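Local structure of Sn-glycerol-3-phosphate ABC transporter substrate-binding protein UspB (Mycobacterium tuberculosis, 4MFI) at residues I39-S44 against L324-F329; Y159-W164 against L169-P174; E186-V191 against R195-W200. The protein serves as the substrate-binding subunit of an ABC importer and recognises glycerophosphocholine. All coordinates share one frame; numbering follows the deposited sequence.

Interaction 1: I39-S44 against L324-F329; sequences IDFWSS and LKFIAF
Phe41 and Phe326 both swing CG anti to their backbone nitrogens, chi1 174° on the strand and 178° on the helix, which carries both rings into the gap between strand and helix. The two side chains cross at about a right angle. CE2 of Phe326 comes down over one face of the Phe41 ring, displaced toward the rim, and lies 3.7 Å from Phe41 CD2; CZ of Phe326 follows close behind. The planes are inclined at 59° with centroids 5.3 Å apart, an oblique aromatic pair that is neither a parallel stack nor a T-shape. CB of Ser43, two residues on and therefore on the same side of the strand, lies over the opposite face, toward its rim. Ile39, two residues back on that side, adds a looser touch: its CD1 ends 4.5 Å from Phe326 CB, near the base of the aromatic side chain.

Strand 39-43 is a parallel strand of the main sheet, hydrogen-bonded between strands 69-73 and 97-101, and helix 317-330 packs over it, as helices flank the sheet in an alpha/beta lobe of a periplasmic-type binding protein. Helix 50-63 shares this layer: Phe60 meets the Phe326 ring edge-to-face and Ile57 touches it too. Large flat rings suit such a place, since they span the gap between sheet and helix, where the nearest CA atoms, those of Ile39 and Phe326, are 8.5 Å apart. With only carbon meeting carbon across the contact, its cohesion must come from dispersion and the burial of apolar surface, which constrain the helix by shape rather than by directional bonds.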
loop_
_atom_site.group_PDB
_atom_site.type_symbol
_atom_site.label_atom_id
_atom_site.label_comp_id
_atom_site.label_asym_id
_atom_site.label_seq_id
_atom_site.Cartn_x
_atom_site.Cartn_y
_atom_site.Cartn_z
ATOM N N ILE A 39 -27.488 -5.173 1.289
ATOM C CA ILE A 39 -26.262 -4.543 0.821
ATOM C C ILE A 39 -25.261 -5.630 0.424
ATOM O O ILE A 39 -24.868 -6.447 1.260
ATOM C CB ILE A 39 -25.653 -3.656 1.924
ATOM C CG1 ILE A 39 -26.620 -2.521 2.279
ATOM C CG2 ILE A 39 -24.296 -3.099 1.492
ATOM C CD1 ILE A 39 -26.252 -1.757 3.546
ATOM N N ASP A 40 -24.863 -5.649 -0.848
ATOM C CA ASP A 40 -23.917 -6.650 -1.338
ATOM C C ASP A 40 -22.493 -6.114 -1.231
ATOM O O ASP A 40 -22.134 -5.138 -1.896
ATOM C CB ASP A 40 -24.249 -7.048 -2.786
ATOM C CG ASP A 40 -25.542 -7.856 -2.897
ATOM O OD1 ASP A 40 -25.756 -8.767 -2.066
ATOM O OD2 ASP A 40 -26.358 -7.576 -3.808
ATOM N N PHE A 41 -21.700 -6.738 -0.364
ATOM C CA PHE A 41 -20.326 -6.323 -0.091
ATOM C C PHE A 41 -19.381 -7.335 -0.731
ATOM O O PHE A 41 -19.281 -8.481 -0.281
ATOM C CB PHE A 41 -20.109 -6.231 1.428
ATOM C CG PHE A 41 -18.688 -5.955 1.842
ATOM C CD1 PHE A 41 -17.801 -5.298 0.993
ATOM C CD2 PHE A 41 -18.237 -6.363 3.090
ATOM C CE1 PHE A 41 -16.489 -5.058 1.381
ATOM C CE2 PHE A 41 -16.927 -6.120 3.490
ATOM C CZ PHE A 41 -16.054 -5.465 2.635
ATOM N N TRP A 42 -18.708 -6.905 -1.794
ATOM C CA TRP A 42 -17.765 -7.755 -2.516
ATOM C C TRP A 42 -16.353 -7.569 -1.990
ATOM O O TRP A 42 -15.755 -6.499 -2.143
ATOM C CB TRP A 42 -17.784 -7.434 -4.009
ATOM C CG TRP A 42 -19.009 -7.907 -4.730
ATOM C CD1 TRP A 42 -20.199 -8.300 -4.179
ATOM C CD2 TRP A 42 -19.161 -8.044 -6.147
ATOM N NE1 TRP A 42 -21.079 -8.669 -5.169
ATOM C CE2 TRP A 42 -20.465 -8.520 -6.387
ATOM C CE3 TRP A 42 -18.317 -7.808 -7.237
ATOM C CZ2 TRP A 42 -20.949 -8.758 -7.675
ATOM C CZ3 TRP A 42 -18.799 -8.047 -8.515
ATOM C CH2 TRP A 42 -20.100 -8.518 -8.722
ATOM N N SER A 43 -15.822 -8.619 -1.373
ATOM C CA SER A 43 -14.490 -8.578 -0.784
ATOM C C SER A 43 -13.668 -9.802 -1.183
ATOM O O SER A 43 -14.219 -10.864 -1.485
ATOM C CB SER A 43 -14.605 -8.517 0.741
ATOM O OG SER A 43 -13.326 -8.519 1.350
ATOM N N SER A 44 -12.350 -9.642 -1.186
ATOM C CA SER A 44 -11.440 -10.768 -1.357
ATOM C C SER A 44 -10.969 -11.284 -0.000
ATOM O O SER A 44 -10.145 -12.196 0.073
ATOM C CB SER A 44 -10.234 -10.351 -2.196
ATOM O OG SER A 44 -9.623 -9.201 -1.639
ATOM N N LEU A 324 -22.780 3.803 1.959
ATOM C CA LEU A 324 -21.848 4.653 2.693
ATOM C C LEU A 324 -21.989 4.491 4.206
ATOM O O LEU A 324 -20.991 4.525 4.929
ATOM C CB LEU A 324 -21.972 6.129 2.296
ATOM C CG LEU A 324 -20.957 7.011 3.037
ATOM C CD1 LEU A 324 -19.523 6.608 2.676
ATOM C CD2 LEU A 324 -21.174 8.484 2.793
ATOM N N LYS A 325 -23.219 4.318 4.690
ATOM C CA LYS A 325 -23.413 4.031 6.112
ATOM C C LYS A 325 -22.603 2.802 6.519
ATOM O O LYS A 325 -21.961 2.784 7.580
ATOM C CB LYS A 325 -24.891 3.804 6.426
ATOM C CG LYS A 325 -25.732 5.066 6.379
ATOM C CD LYS A 325 -27.214 4.733 6.520
ATOM C CE LYS A 325 -28.070 5.984 6.546
ATOM N NZ LYS A 325 -29.523 5.652 6.545
ATOM N N PHE A 326 -22.629 1.775 5.676
ATOM C CA PHE A 326 -21.843 0.576 5.942
ATOM C C PHE A 326 -20.345 0.862 5.931
ATOM O O PHE A 326 -19.626 0.494 6.867
ATOM C CB PHE A 326 -22.167 -0.529 4.933
ATOM C CG PHE A 326 -21.354 -1.776 5.134
ATOM C CD1 PHE A 326 -21.646 -2.648 6.175
ATOM C CD2 PHE A 326 -20.280 -2.060 4.300
ATOM C CE1 PHE A 326 -20.895 -3.790 6.372
ATOM C CE2 PHE A 326 -19.521 -3.205 4.489
ATOM C CZ PHE A 326 -19.832 -4.072 5.527
ATOM N N ILE A 327 -19.874 1.508 4.868
ATOM C CA ILE A 327 -18.453 1.802 4.729
ATOM C C ILE A 327 -17.952 2.656 5.885
ATOM O O ILE A 327 -16.905 2.361 6.459
ATOM C CB ILE A 327 -18.157 2.508 3.393
ATOM C CG1 ILE A 327 -18.352 1.538 2.227
ATOM C CG2 ILE A 327 -16.740 3.053 3.370
ATOM C CD1 ILE A 327 -18.295 2.216 0.882
ATOM N N ALA A 328 -18.702 3.699 6.230
ATOM C CA ALA A 328 -18.300 4.588 7.316
ATOM C C ALA A 328 -18.292 3.851 8.654
ATOM O O ALA A 328 -17.435 4.097 9.509
ATOM C CB ALA A 328 -19.218 5.807 7.381
ATOM N N PHE A 329 -19.247 2.947 8.842
ATOM C CA PHE A 329 -19.323 2.215 10.100
ATOM C C PHE A 329 -18.155 1.244 10.273
ATOM O O PHE A 329 -17.504 1.224 11.319
ATOM C CB PHE A 329 -20.657 1.474 10.229
ATOM C CG PHE A 329 -20.785 0.695 11.501
ATOM C CD1 PHE A 329 -21.211 1.314 12.667
ATOM C CD2 PHE A 329 -20.455 -0.653 11.541
ATOM C CE1 PHE A 329 -21.317 0.596 13.852
ATOM C CE2 PHE A 329 -20.558 -1.373 12.713
ATOM C CZ PHE A 329 -20.988 -0.751 13.871
#

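Interaction 2: Y159-W164 against L169-P174; sequences YNKAAW and LPDRGP
The carboxylate of Asp171 is gripped from two sides of the strand-to-helix junction. Its OD1 accepts the hydroxyl of Tyr159, OH to OD1 2.8 Å, and its OD2 takes the ammonium of Lys161 in a salt bridge, NZ to OD2 3.1 Å. The two bonds differ in direction: the phenol meets OD1 from 44° out of the carboxylate plane, whereas NZ uses the syn lone pair of OD2. Lys161 reaches this point because its chain is extended beyond CG, and Asp171, centre of an inverse gamma turn, sends CG anti to its backbone N (chi1 -176°), back toward both partners.

Trp164, in the first turn of helix 161-166, makes most of the remaining contact. Leu169 lays CD1 almost squarely on the indole, 3.8 Å from the centroid of the five-membered ring and 7° off its normal, a CH-pi contact; CD2 of Tyr159 lies over the opposite face, displaced toward the rim. At the indole edge NE1 donates to the carbonyl O of Arg172 at 2.9 Å, in a somewhat bent bond. The backbone closes the same loop with Leu169 N to Trp164 O, 3.0 Å. Tryptophan suits the spot because it offers broad apolar faces and one N-H for a loop carbonyl.

Asn160 is the N-cap of this helix, its OD1 accepting from Ala163 N. The loop joins helix 161-166, at the end of strand 144-160 of the mixed sheet, to helix 177-191 in an alpha/beta lobe of the solute-binding fold. Helix 177-191 brings Trp183 against the Trp164 ring and Glu179 to a salt bridge with Arg172. Directional bonds at its aspartate and backbone thus fix the loop around the indole; the paired lysine and phenol would be expected to stabilise the negative charge of Asp171.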
loop_
_atom_site.group_PDB
_atom_site.type_symbol
_atom_site.label_atom_id
_atom_site.label_comp_id
_atom_site.label_asym_id
_atom_site.label_seq_id
_atom_site.Cartn_x
_atom_site.Cartn_y
_atom_site.Cartn_z
ATOM N N TYR A 159 15.132 -5.176 10.340
ATOM C CA TYR A 159 16.562 -5.413 10.538
ATOM C C TYR A 159 16.876 -6.462 11.592
ATOM O O TYR A 159 16.177 -6.587 12.600
ATOM C CB TYR A 159 17.336 -4.112 10.792
ATOM C CG TYR A 159 17.057 -3.383 12.095
ATOM C CD1 TYR A 159 15.974 -2.512 12.222
ATOM C CD2 TYR A 159 17.910 -3.524 13.187
ATOM C CE1 TYR A 159 15.741 -1.819 13.412
ATOM C CE2 TYR A 159 17.688 -2.839 14.372
ATOM C CZ TYR A 159 16.600 -1.994 14.486
ATOM O OH TYR A 159 16.394 -1.317 15.669
ATOM N N ASN A 160 17.932 -7.217 11.316
ATOM C CA ASN A 160 18.419 -8.295 12.162
ATOM C C ASN A 160 19.345 -7.691 13.218
ATOM O O ASN A 160 20.406 -7.146 12.889
ATOM C CB ASN A 160 19.155 -9.280 11.251
ATOM C CG ASN A 160 19.703 -10.481 11.974
ATOM O OD1 ASN A 160 20.293 -10.371 13.045
ATOM N ND2 ASN A 160 19.547 -11.648 11.355
ATOM N N LYS A 161 18.945 -7.771 14.487
ATOM C CA LYS A 161 19.702 -7.111 15.551
ATOM C C LYS A 161 21.057 -7.753 15.809
ATOM O O LYS A 161 21.994 -7.063 16.192
ATOM C CB LYS A 161 18.882 -7.008 16.834
ATOM C CG LYS A 161 17.699 -6.085 16.678
ATOM C CD LYS A 161 17.261 -5.513 18.007
ATOM C CE LYS A 161 16.078 -4.588 17.827
ATOM N NZ LYS A 161 15.745 -3.906 19.103
ATOM N N ALA A 162 21.172 -9.062 15.598
ATOM C CA ALA A 162 22.468 -9.713 15.754
ATOM C C ALA A 162 23.458 -9.197 14.714
ATOM O O ALA A 162 24.624 -8.958 15.028
ATOM C CB ALA A 162 22.338 -11.225 15.673
ATOM N N ALA A 163 22.995 -9.018 13.478
ATOM C CA ALA A 163 23.850 -8.483 12.424
ATOM C C ALA A 163 24.233 -7.040 12.742
ATOM O O ALA A 163 25.393 -6.652 12.595
ATOM C CB ALA A 163 23.154 -8.573 11.059
ATOM N N TRP A 164 23.253 -6.243 13.176
ATOM C CA TRP A 164 23.492 -4.850 13.551
ATOM C C TRP A 164 24.560 -4.765 14.637
ATOM O O TRP A 164 25.472 -3.938 14.562
ATOM C CB TRP A 164 22.185 -4.214 14.043
ATOM C CG TRP A 164 21.558 -3.209 13.100
ATOM C CD1 TRP A 164 21.237 -1.914 13.395
ATOM C CD2 TRP A 164 21.182 -3.411 11.720
ATOM N NE1 TRP A 164 20.690 -1.296 12.291
ATOM C CE2 TRP A 164 20.637 -2.192 11.255
ATOM C CE3 TRP A 164 21.246 -4.499 10.839
ATOM C CZ2 TRP A 164 20.175 -2.028 9.944
ATOM C CZ3 TRP A 164 20.779 -4.337 9.538
ATOM C CH2 TRP A 164 20.259 -3.109 9.101
ATOM N N LEU A 169 26.661 -1.239 14.701
ATOM C CA LEU A 169 25.682 -0.214 14.379
ATOM C C LEU A 169 24.843 0.158 15.596
ATOM O O LEU A 169 24.645 -0.665 16.496
ATOM C CB LEU A 169 24.777 -0.709 13.251
ATOM C CG LEU A 169 25.493 -1.161 11.979
ATOM C CD1 LEU A 169 24.475 -1.626 10.945
ATOM C CD2 LEU A 169 26.385 -0.048 11.417
ATOM N N PRO A 170 24.339 1.401 15.633
ATOM C CA PRO A 170 23.376 1.747 16.685
ATOM C C PRO A 170 22.077 0.969 16.477
ATOM O O PRO A 170 21.781 0.564 15.342
ATOM C CB PRO A 170 23.146 3.243 16.469
ATOM C CG PRO A 170 23.415 3.452 15.001
ATOM C CD PRO A 170 24.533 2.502 14.669
ATOM N N ASP A 171 21.321 0.749 17.550
ATOM C CA ASP A 171 20.102 -0.054 17.465
ATOM C C ASP A 171 18.936 0.778 16.934
ATOM O O ASP A 171 18.046 1.199 17.681
ATOM C CB ASP A 171 19.760 -0.676 18.819
ATOM C CG ASP A 171 18.563 -1.605 18.748
ATOM O OD1 ASP A 171 18.215 -2.058 17.632
ATOM O OD2 ASP A 171 17.970 -1.888 19.808
ATOM N N ARG A 172 18.956 0.999 15.625
ATOM C CA ARG A 172 17.932 1.777 14.935
ATOM C C ARG A 172 18.061 1.527 13.444
ATOM O O ARG A 172 19.102 1.067 12.969
ATOM C CB ARG A 172 18.116 3.275 15.209
ATOM C CG ARG A 172 19.501 3.802 14.840
ATOM C CD ARG A 172 19.464 5.314 14.712
ATOM N NE ARG A 172 20.777 5.914 14.499
ATOM C CZ ARG A 172 21.351 6.058 13.306
ATOM N NH1 ARG A 172 20.748 5.599 12.214
ATOM N NH2 ARG A 172 22.542 6.637 13.206
ATOM N N GLY A 173 17.013 1.845 12.697
ATOM C CA GLY A 173 17.141 1.868 11.259
ATOM C C GLY A 173 18.002 3.045 10.835
ATOM O O GLY A 173 18.319 3.934 11.640
ATOM N N PRO A 174 18.397 3.062 9.557
ATOM C CA PRO A 174 19.205 4.170 9.039
ATOM C C PRO A 174 18.437 5.496 8.994
ATOM O O PRO A 174 17.220 5.520 8.752
ATOM C CB PRO A 174 19.567 3.702 7.626
ATOM C CG PRO A 174 18.438 2.762 7.242
ATOM C CD PRO A 174 18.054 2.071 8.519
#

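Interaction 3: E186-V191 against R195-W200; sequences ELQRVV and RSAHGW
Gln188 and Val191 of helix 177-191 meet the 195-197 backbone that leads into strand 198-201, a helix-loop-strand connection within an alpha/beta lobe of the solute-binding fold. The amide of Gln188 does double duty against that backbone: NE2 gives a nearly straight bond to Arg195 O (2.9 Å, 172°), while OE1 accepts a weak one from Ala197 N at 3.3 Å. Glutamine fits here because one flat group supplies both a donor and an acceptor to a passing chain. The side chain is bent at chi2 (62°), which folds the amide round toward the loop.

One turn on, Val191 presses CG2 against Arg195 CB at 3.8 Å, and its CB lies over a face of the guanidinium, displaced toward the rim. NH1 of that group returns a bond to Val191 O at 3.0 Å, in the carbonyl plane and on a lone pair, near the end of the helix. Leu187, one turn before Val191, sets CB against the small CB of Ala197 at a tight 3.5 Å, a closeness that alanine allows.

Further out, Gly264 O accepts from Arg195 NE, and the backbone of Ser196 pairs with Ile265 and Ala267, which ties the loop to the segment around Ile265. A water joins the two segments as well: it donates to OE1 of Gln188 at 2.7 Å and accepts from Ser196 OG at the same distance.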
loop_
_atom_site.group_PDB
_atom_site.type_symbol
_atom_site.label_atom_id
_atom_site.label_comp_id
_atom_site.label_asym_id
_atom_site.label_seq_id
_atom_site.Cartn_x
_atom_site.Cartn_y
_atom_site.Cartn_z
ATOM N N GLU A 186 29.822 -3.256 5.692
ATOM C CA GLU A 186 30.119 -3.871 6.983
ATOM C C GLU A 186 29.097 -4.938 7.336
ATOM O O GLU A 186 29.449 -6.006 7.840
ATOM C CB GLU A 186 30.218 -2.829 8.097
ATOM C CG GLU A 186 30.519 -3.417 9.478
ATOM C CD GLU A 186 31.933 -3.971 9.641
ATOM O OE1 GLU A 186 32.706 -4.043 8.659
ATOM O OE2 GLU A 186 32.269 -4.334 10.787
ATOM N N LEU A 187 27.825 -4.664 7.069
ATOM C CA LEU A 187 26.800 -5.685 7.270
ATOM C C LEU A 187 27.064 -6.904 6.390
ATOM O O LEU A 187 26.863 -8.039 6.821
ATOM C CB LEU A 187 25.408 -5.113 7.006
ATOM C CG LEU A 187 24.854 -4.224 8.124
ATOM C CD1 LEU A 187 23.692 -3.401 7.592
ATOM C CD2 LEU A 187 24.426 -5.082 9.318
ATOM N N GLN A 188 27.539 -6.686 5.168
ATOM C CA GLN A 188 27.876 -7.814 4.299
ATOM C C GLN A 188 29.004 -8.672 4.886
ATOM O O GLN A 188 28.960 -9.904 4.817
ATOM C CB GLN A 188 28.252 -7.329 2.896
ATOM C CG GLN A 188 28.528 -8.455 1.909
ATOM C CD GLN A 188 27.323 -9.347 1.683
ATOM O OE1 GLN A 188 26.233 -8.865 1.359
ATOM N NE2 GLN A 188 27.506 -10.652 1.858
ATOM N N ARG A 189 30.015 -8.027 5.461
ATOM C CA ARG A 189 31.096 -8.762 6.109
ATOM C C ARG A 189 30.546 -9.634 7.230
ATOM O O ARG A 189 30.953 -10.796 7.384
ATOM C CB ARG A 189 32.133 -7.792 6.677
ATOM C CG ARG A 189 33.325 -8.488 7.312
ATOM C CD ARG A 189 34.297 -7.493 7.927
ATOM N NE ARG A 189 33.750 -6.851 9.118
ATOM C CZ ARG A 189 33.719 -7.417 10.319
ATOM N NH1 ARG A 189 34.198 -8.645 10.489
ATOM N NH2 ARG A 189 33.202 -6.759 11.349
ATOM N N VAL A 190 29.631 -9.087 8.029
ATOM C CA VAL A 190 29.206 -9.835 9.209
ATOM C C VAL A 190 28.185 -10.928 8.911
ATOM O O VAL A 190 28.022 -11.832 9.725
ATOM C CB VAL A 190 28.732 -8.940 10.388
ATOM C CG1 VAL A 190 29.799 -7.915 10.761
ATOM C CG2 VAL A 190 27.419 -8.277 10.074
ATOM N N VAL A 191 27.495 -10.876 7.768
ATOM C CA VAL A 191 26.587 -11.983 7.440
ATOM C C VAL A 191 27.305 -13.155 6.753
ATOM O O VAL A 191 26.866 -14.302 6.847
ATOM C CB VAL A 191 25.329 -11.558 6.619
ATOM C CG1 VAL A 191 24.463 -10.585 7.411
ATOM C CG2 VAL A 191 25.713 -11.006 5.237
ATOM N N ARG A 195 24.892 -14.903 1.931
ATOM C CA ARG A 195 23.878 -14.055 2.554
ATOM C C ARG A 195 24.100 -12.611 2.095
ATOM O O ARG A 195 25.110 -12.305 1.452
ATOM C CB ARG A 195 23.960 -14.146 4.080
ATOM C CG ARG A 195 23.693 -15.530 4.649
ATOM C CD ARG A 195 24.125 -15.580 6.114
ATOM N NE ARG A 195 23.153 -15.017 7.032
ATOM C CZ ARG A 195 23.412 -14.669 8.291
ATOM N NH1 ARG A 195 24.653 -14.723 8.783
ATOM N NH2 ARG A 195 22.430 -14.201 9.043
ATOM N N SER A 196 23.158 -11.728 2.414
ATOM C CA SER A 196 23.265 -10.325 2.002
ATOM C C SER A 196 22.919 -9.386 3.137
ATOM O O SER A 196 22.124 -9.733 4.018
ATOM C CB SER A 196 22.336 -10.034 0.817
ATOM O OG SER A 196 22.758 -10.727 -0.340
ATOM N N ALA A 197 23.504 -8.191 3.100
ATOM C CA ALA A 197 23.179 -7.137 4.061
ATOM C C ALA A 197 21.744 -6.646 3.889
ATOM O O ALA A 197 21.106 -6.233 4.862
ATOM C CB ALA A 197 24.143 -5.966 3.906
ATOM N N HIS A 198 21.256 -6.653 2.647
ATOM C CA HIS A 198 19.953 -6.072 2.329
ATOM C C HIS A 198 19.345 -6.833 1.174
ATOM O O HIS A 198 20.046 -7.194 0.234
ATOM C CB HIS A 198 20.109 -4.587 1.950
ATOM C CG HIS A 198 18.818 -3.829 1.938
ATOM N ND1 HIS A 198 18.126 -3.528 3.091
ATOM C CD2 HIS A 198 18.094 -3.306 0.916
ATOM C CE1 HIS A 198 17.031 -2.851 2.783
ATOM N NE2 HIS A 198 16.986 -2.705 1.469
ATOM N N GLY A 199 18.043 -7.089 1.250
ATOM C CA GLY A 199 17.323 -7.635 0.110
ATOM C C GLY A 199 16.324 -6.625 -0.408
ATOM O O GLY A 199 15.603 -6.000 0.369
ATOM N N TRP A 200 16.300 -6.470 -1.728
ATOM C CA TRP A 200 15.280 -5.689 -2.427
ATOM C C TRP A 200 14.222 -6.636 -2.955
ATOM O O TRP A 200 14.542 -7.720 -3.442
ATOM C CB TRP A 200 15.894 -4.951 -3.620
ATOM C CG TRP A 200 16.855 -3.856 -3.257
ATOM C CD1 TRP A 200 18.221 -3.899 -3.334
ATOM C CD2 TRP A 200 16.519 -2.546 -2.779
ATOM N NE1 TRP A 200 18.753 -2.702 -2.921
ATOM C CE2 TRP A 200 17.731 -1.849 -2.585
ATOM C CE3 TRP A 200 15.313 -1.898 -2.491
ATOM C CZ2 TRP A 200 17.773 -0.541 -2.109
ATOM C CZ3 TRP A 200 15.356 -0.592 -2.023
ATOM C CH2 TRP A 200 16.577 0.070 -1.831
HETATM O O HOH W 1 25.087 -9.508 -1.044
#

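Interaction 1 lies about 42 Å and 45 Å, centre to centre, from interactions 2 and 3, on the opposite side of the chain's centre; it is fully buried and wholly apolar, joining a strand to a helix distant in sequence. Interactions 2 and 3 are partly buried, about 12 Å apart between centres, and close short loops with hydrogen bonds, a salt bridge in interaction 2 and a water in interaction 3. Interactions 1 and 2 both reach the main mixed sheet, through strands 39-43 and 144-160. Helix 161-166 packs on helix 177-191, where Leu187 CD2 meets Trp164 CE3 at 3.6 Å, so interactions 2 and 3 meet through apolar side chains, alongside their polar bonds.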